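Local coordinates for protein nitroreductase (Bacteroides fragilis NCTC 9343, PDB 3EK3) that binds flavin mononucleotide and, as a member of the nitroreductase family, probably acts as an NAD(P)-linked oxidoreductase on nitrogenous compounds, at residues 60-63 with 64-68; 140-144 with 145-149. One frame throughout, in Å; residues are numbered along the deposited sequence.

How the interactions relate
Both interactions are local ones within elements of the nitroreductase family fold, and they come in series along the chain. Interaction 1 lies in the middle of helix 57-72; interaction 2 joins the loop after strand 130-134 to the first turns of helix 144-153. Their centres are about 10 Å apart, on the same side of the chain's centre, because the two helices pack against each other. Glu62 OE1 probably hydrogen-bonds to Tyr149 OH at 2.6 Å, and Val146 CG2 packs 3.2 Å from Arg66 O. Ile67 and Thr140 also meet, both near Gln136, an FMN-binding residue, although their side chains stay about 10 and 11 Å from FMN itself.

Interaction 1: 60-63 with 64-68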
# COMPACT_ATOMS: atom_id res chain seq x y z
N LEU A 60 -3.53 -10.77 -22.58
CA LEU A 60 -3.02 -9.45 -22.16
C LEU A 60 -3.19 -8.40 -23.28
O LEU A 60 -3.62 -7.30 -23.04
CB LEU A 60 -1.57 -9.54 -21.73
CG LEU A 60 -1.39 -10.25 -20.41
CD1 LEU A 60 0.12 -10.58 -20.23
CD2 LEU A 60 -2.03 -9.49 -19.23
N GLU A 61 -2.88 -8.81 -24.51
CA GLU A 61 -3.03 -7.94 -25.65
C GLU A 61 -4.48 -7.56 -25.88
O GLU A 61 -4.80 -6.41 -26.14
CB GLU A 61 -2.38 -8.59 -26.88
CG GLU A 61 -0.87 -8.73 -26.71
CD GLU A 61 -0.14 -9.19 -27.97
OE1 GLU A 61 -0.81 -9.58 -28.96
OE2 GLU A 61 1.13 -9.15 -27.94
N GLU A 62 -5.40 -8.53 -25.76
CA GLU A 62 -6.82 -8.24 -25.90
C GLU A 62 -7.33 -7.25 -24.84
O GLU A 62 -8.14 -6.36 -25.14
CB GLU A 62 -7.64 -9.55 -25.85
CG GLU A 62 -7.45 -10.43 -27.08
CD GLU A 62 -8.38 -11.65 -27.12
OE1 GLU A 62 -8.85 -12.10 -26.05
OE2 GLU A 62 -8.71 -12.09 -28.25
N LEU A 63 -6.91 -7.45 -23.60
CA LEU A 63 -7.29 -6.57 -22.50
C LEU A 63 -6.77 -5.15 -22.75
O LEU A 63 -7.50 -4.17 -22.60
CB LEU A 63 -6.72 -7.12 -21.20
CG LEU A 63 -6.91 -6.29 -19.95
CD1 LEU A 63 -8.39 -6.04 -19.71
CD2 LEU A 63 -6.26 -6.98 -18.71
N ASN A 64 -5.53 -5.05 -23.19
CA ASN A 64 -4.96 -3.76 -23.56
C ASN A 64 -5.75 -3.08 -24.68
O ASN A 64 -6.00 -1.88 -24.62
CB ASN A 64 -3.47 -3.90 -23.90
CG ASN A 64 -2.80 -2.57 -24.18
OD1 ASN A 64 -2.60 -1.77 -23.26
ND2 ASN A 64 -2.47 -2.32 -25.43
N GLU A 65 -6.22 -3.85 -25.68
CA GLU A 65 -7.10 -3.29 -26.72
C GLU A 65 -8.38 -2.72 -26.15
O GLU A 65 -8.85 -1.69 -26.61
CB GLU A 65 -7.46 -4.33 -27.77
CG GLU A 65 -6.39 -4.58 -28.77
CD GLU A 65 -5.89 -3.29 -29.42
OE1 GLU A 65 -6.69 -2.55 -30.04
OE2 GLU A 65 -4.70 -3.02 -29.30
N ARG A 66 -8.97 -3.41 -25.18
CA ARG A 66 -10.20 -2.95 -24.54
C ARG A 66 -9.95 -1.67 -23.75
O ARG A 66 -10.74 -0.73 -23.77
CB ARG A 66 -10.77 -4.04 -23.61
CG ARG A 66 -11.07 -5.39 -24.28
CD ARG A 66 -11.84 -5.21 -25.58
NE ARG A 66 -12.26 -6.47 -26.18
CZ ARG A 66 -11.49 -7.29 -26.91
NH1 ARG A 66 -10.21 -7.03 -27.13
NH2 ARG A 66 -12.02 -8.39 -27.42
N ILE A 67 -8.82 -1.63 -23.05
CA ILE A 67 -8.43 -0.43 -22.29
C ILE A 67 -8.22 0.75 -23.25
O ILE A 67 -8.73 1.85 -23.03
CB ILE A 67 -7.18 -0.74 -21.47
CG1 ILE A 67 -7.55 -1.67 -20.32
CG2 ILE A 67 -6.51 0.55 -20.91
CD1 ILE A 67 -6.30 -2.27 -19.65
N LYS A 68 -7.52 0.50 -24.37
CA LYS A 68 -7.41 1.51 -25.44
C LYS A 68 -8.78 1.94 -25.94
O LYS A 68 -9.04 3.14 -26.15
CB LYS A 68 -6.53 0.98 -26.58
CG LYS A 68 -5.05 0.91 -26.22
CD LYS A 68 -4.19 0.21 -27.26
CE LYS A 68 -4.59 0.50 -28.68
NZ LYS A 68 -3.76 -0.28 -29.68
O HOH W 1 -3.01 -4.52 -27.19
O HOH W 2 -9.97 -9.72 -29.28
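Helix 57-72 carries this contact, two successive turns of regular alpha-helix in which the carbonyls of Leu60, Glu61, Glu62 and Leu63 accept the amides of Asn64, Glu65, Arg66 and Ile67. The four i to i+4 bonds run from 2.9 Å (Ile67 N to Leu63 O) to 3.1 Å (Arg66 N to Glu62 O). In the conformer described here, one of two for Arg66, Glu62 O receives a second donor: with CG beside the backbone N (chi1 -58°), a bend at chi2 (-47°) brings NH1 to within 2.9 Å of Glu62 O. This bond is weak, its N-H...O angle only 120°, and the oxygen lies obliquely to the guanidinium. From the same group NH2 donates to a water in the guanidinium plane, which in turn donates to Glu62 OE2; given the second conformer, both links are doubtful as permanent ones. The other carboxylate oxygen, Glu62 OE1, turns to Tyr149. A second water ties three residues together, donating to Glu61 O and Glu65 OE2 and accepting from Asn64 ND2. Glu65 OE2 also takes Lys68 NZ at 2.9 Å, on its syn side, in a salt bridge one turn's reach along the helix. Buried Asn64 uses its amide to fasten the helix to the chain beyond it: ND2 donates to Tyr88 O and OD1 accepts from Cys90 N. On the buried side Leu63 CG packs 4.1 Å from Ile67 CD1, the two side chains lying obliquely; Ile67 also reaches Leu137. Leu60 and Leu63 meet Leu97 and Ile99 of strand 96-102, while charged groups, linked directly or through water, lie on other sides, the pattern of an amphipathic helix packed against a sheet.

Interaction 2: 140-144 with 145-149; sequences TCDDP and EVRAY
Arg147 reaches back from the first turns of helix 144-153 to the loop before it, and its contacts with Cys141 and Asp142 tie the two together. Its CG is anti to the backbone N (chi1 178°), and bends at chi2 and chi3 then curl the chain over the Cys141 carbonyl. NE donates to Cys141 O at 2.9 Å, approaching from above the carbonyl plane, while NH2 lies near Cys141 SG. Asp142 runs alongside the arginine, its carboxylate turned 28° from the guanidinium plane; OD1 meets NH2 at 3.0 Å in a salt bridge whose hydrogen bond is weak. Asp142 has a second cationic partner in Lys160, at OD2, and Arg147 NH2 a second acceptor in His159 O. Pro144 opens the helix: its ring carbon CB lies 3.1 Å from Glu145 N and 3.9 Å from Glu145 OE2, and Pro144 O accepts Ala148 N at 2.9 Å. Val146 packs against the preceding turn, with CB 3.3 Å from Thr140 O and CG1 near Cys141 CA; the same Thr140 O closes the type I turn from Thr140 to Asp143 by accepting Asp143 N. Asp143 is the N-cap: OD1 receives Val146 N through its anti lone pair at 3.1 Å and, weakly, Glu145 N, while the backbone O accepts Arg147 N at 2.7 Å. The Asp143 and Glu145 carboxylates come close together, a repulsion probably eased by Lys73, which forms salt bridges with both. In the fold, the loop and the start of the helix lie between helix 57-72 and strand 160-168: Thr140 and Asp143 rest on Ala70 of the former, whereas Cys141 leans on Val161 and Arg147 on Lys160 of the latter.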
# COMPACT_ATOMS: atom_id res chain seq x y z
N THR A 140 -10.96 2.60 -16.01
CA THR A 140 -11.54 1.92 -17.17
C THR A 140 -12.28 0.60 -16.85
O THR A 140 -12.96 0.06 -17.73
CB THR A 140 -10.47 1.61 -18.27
OG1 THR A 140 -9.47 0.70 -17.76
CG2 THR A 140 -9.86 2.89 -18.84
N CYS A 141 -12.12 0.07 -15.63
CA CYS A 141 -12.69 -1.23 -15.29
C CYS A 141 -14.22 -1.34 -15.42
O CYS A 141 -14.73 -2.45 -15.55
CB CYS A 141 -12.22 -1.72 -13.91
SG CYS A 141 -12.77 -0.70 -12.50
N ASP A 142 -14.94 -0.22 -15.39
CA ASP A 142 -16.37 -0.24 -15.58
C ASP A 142 -16.79 0.10 -17.00
O ASP A 142 -17.99 0.12 -17.30
CB ASP A 142 -17.06 0.68 -14.57
CG ASP A 142 -17.05 0.10 -13.15
OD1 ASP A 142 -16.93 -1.14 -13.00
OD2 ASP A 142 -17.18 0.88 -12.19
N ASP A 143 -15.85 0.33 -17.90
CA ASP A 143 -16.22 0.41 -19.32
C ASP A 143 -16.80 -0.96 -19.70
O ASP A 143 -16.27 -2.00 -19.33
CB ASP A 143 -15.00 0.76 -20.19
CG ASP A 143 -15.27 0.60 -21.67
OD1 ASP A 143 -15.13 -0.51 -22.20
OD2 ASP A 143 -15.63 1.61 -22.32
N PRO A 144 -17.93 -0.97 -20.39
CA PRO A 144 -18.61 -2.24 -20.68
C PRO A 144 -17.73 -3.31 -21.32
O PRO A 144 -17.76 -4.47 -20.89
CB PRO A 144 -19.72 -1.82 -21.63
CG PRO A 144 -20.00 -0.37 -21.25
CD PRO A 144 -18.68 0.20 -20.88
N GLU A 145 -16.94 -2.94 -22.34
CA GLU A 145 -16.09 -3.94 -22.97
C GLU A 145 -14.91 -4.37 -22.09
O GLU A 145 -14.59 -5.56 -22.05
CB GLU A 145 -15.61 -3.50 -24.35
CG GLU A 145 -16.75 -3.37 -25.39
CD GLU A 145 -17.55 -2.08 -25.24
OE1 GLU A 145 -16.96 -1.02 -24.91
OE2 GLU A 145 -18.79 -2.12 -25.45
N VAL A 146 -14.31 -3.43 -21.36
CA VAL A 146 -13.25 -3.80 -20.43
C VAL A 146 -13.84 -4.72 -19.37
O VAL A 146 -13.32 -5.79 -19.07
CB VAL A 146 -12.60 -2.54 -19.79
CG1 VAL A 146 -11.61 -2.93 -18.70
CG2 VAL A 146 -11.93 -1.62 -20.90
N ARG A 147 -15.00 -4.33 -18.82
CA ARG A 147 -15.59 -5.12 -17.74
C ARG A 147 -15.93 -6.55 -18.19
O ARG A 147 -15.69 -7.52 -17.47
CB ARG A 147 -16.84 -4.41 -17.17
CG ARG A 147 -17.56 -5.22 -16.04
CD ARG A 147 -16.66 -5.69 -14.92
NE ARG A 147 -16.10 -4.56 -14.17
CZ ARG A 147 -15.66 -4.63 -12.92
NH1 ARG A 147 -15.66 -5.76 -12.27
NH2 ARG A 147 -15.22 -3.52 -12.32
N ALA A 148 -16.51 -6.67 -19.38
CA ALA A 148 -16.79 -7.99 -19.91
C ALA A 148 -15.53 -8.84 -19.97
O ALA A 148 -15.56 -10.04 -19.65
CB ALA A 148 -17.48 -7.88 -21.29
N TYR A 149 -14.41 -8.22 -20.36
CA TYR A 149 -13.11 -8.91 -20.44
C TYR A 149 -12.63 -9.34 -19.06
O TYR A 149 -12.26 -10.49 -18.85
CB TYR A 149 -12.05 -8.06 -21.18
CG TYR A 149 -11.06 -8.95 -21.86
CD1 TYR A 149 -10.00 -9.50 -21.13
CD2 TYR A 149 -11.24 -9.37 -23.19
CE1 TYR A 149 -9.12 -10.39 -21.70
CE2 TYR A 149 -10.34 -10.29 -23.79
CZ TYR A 149 -9.31 -10.80 -23.04
OH TYR A 149 -8.42 -11.71 -23.55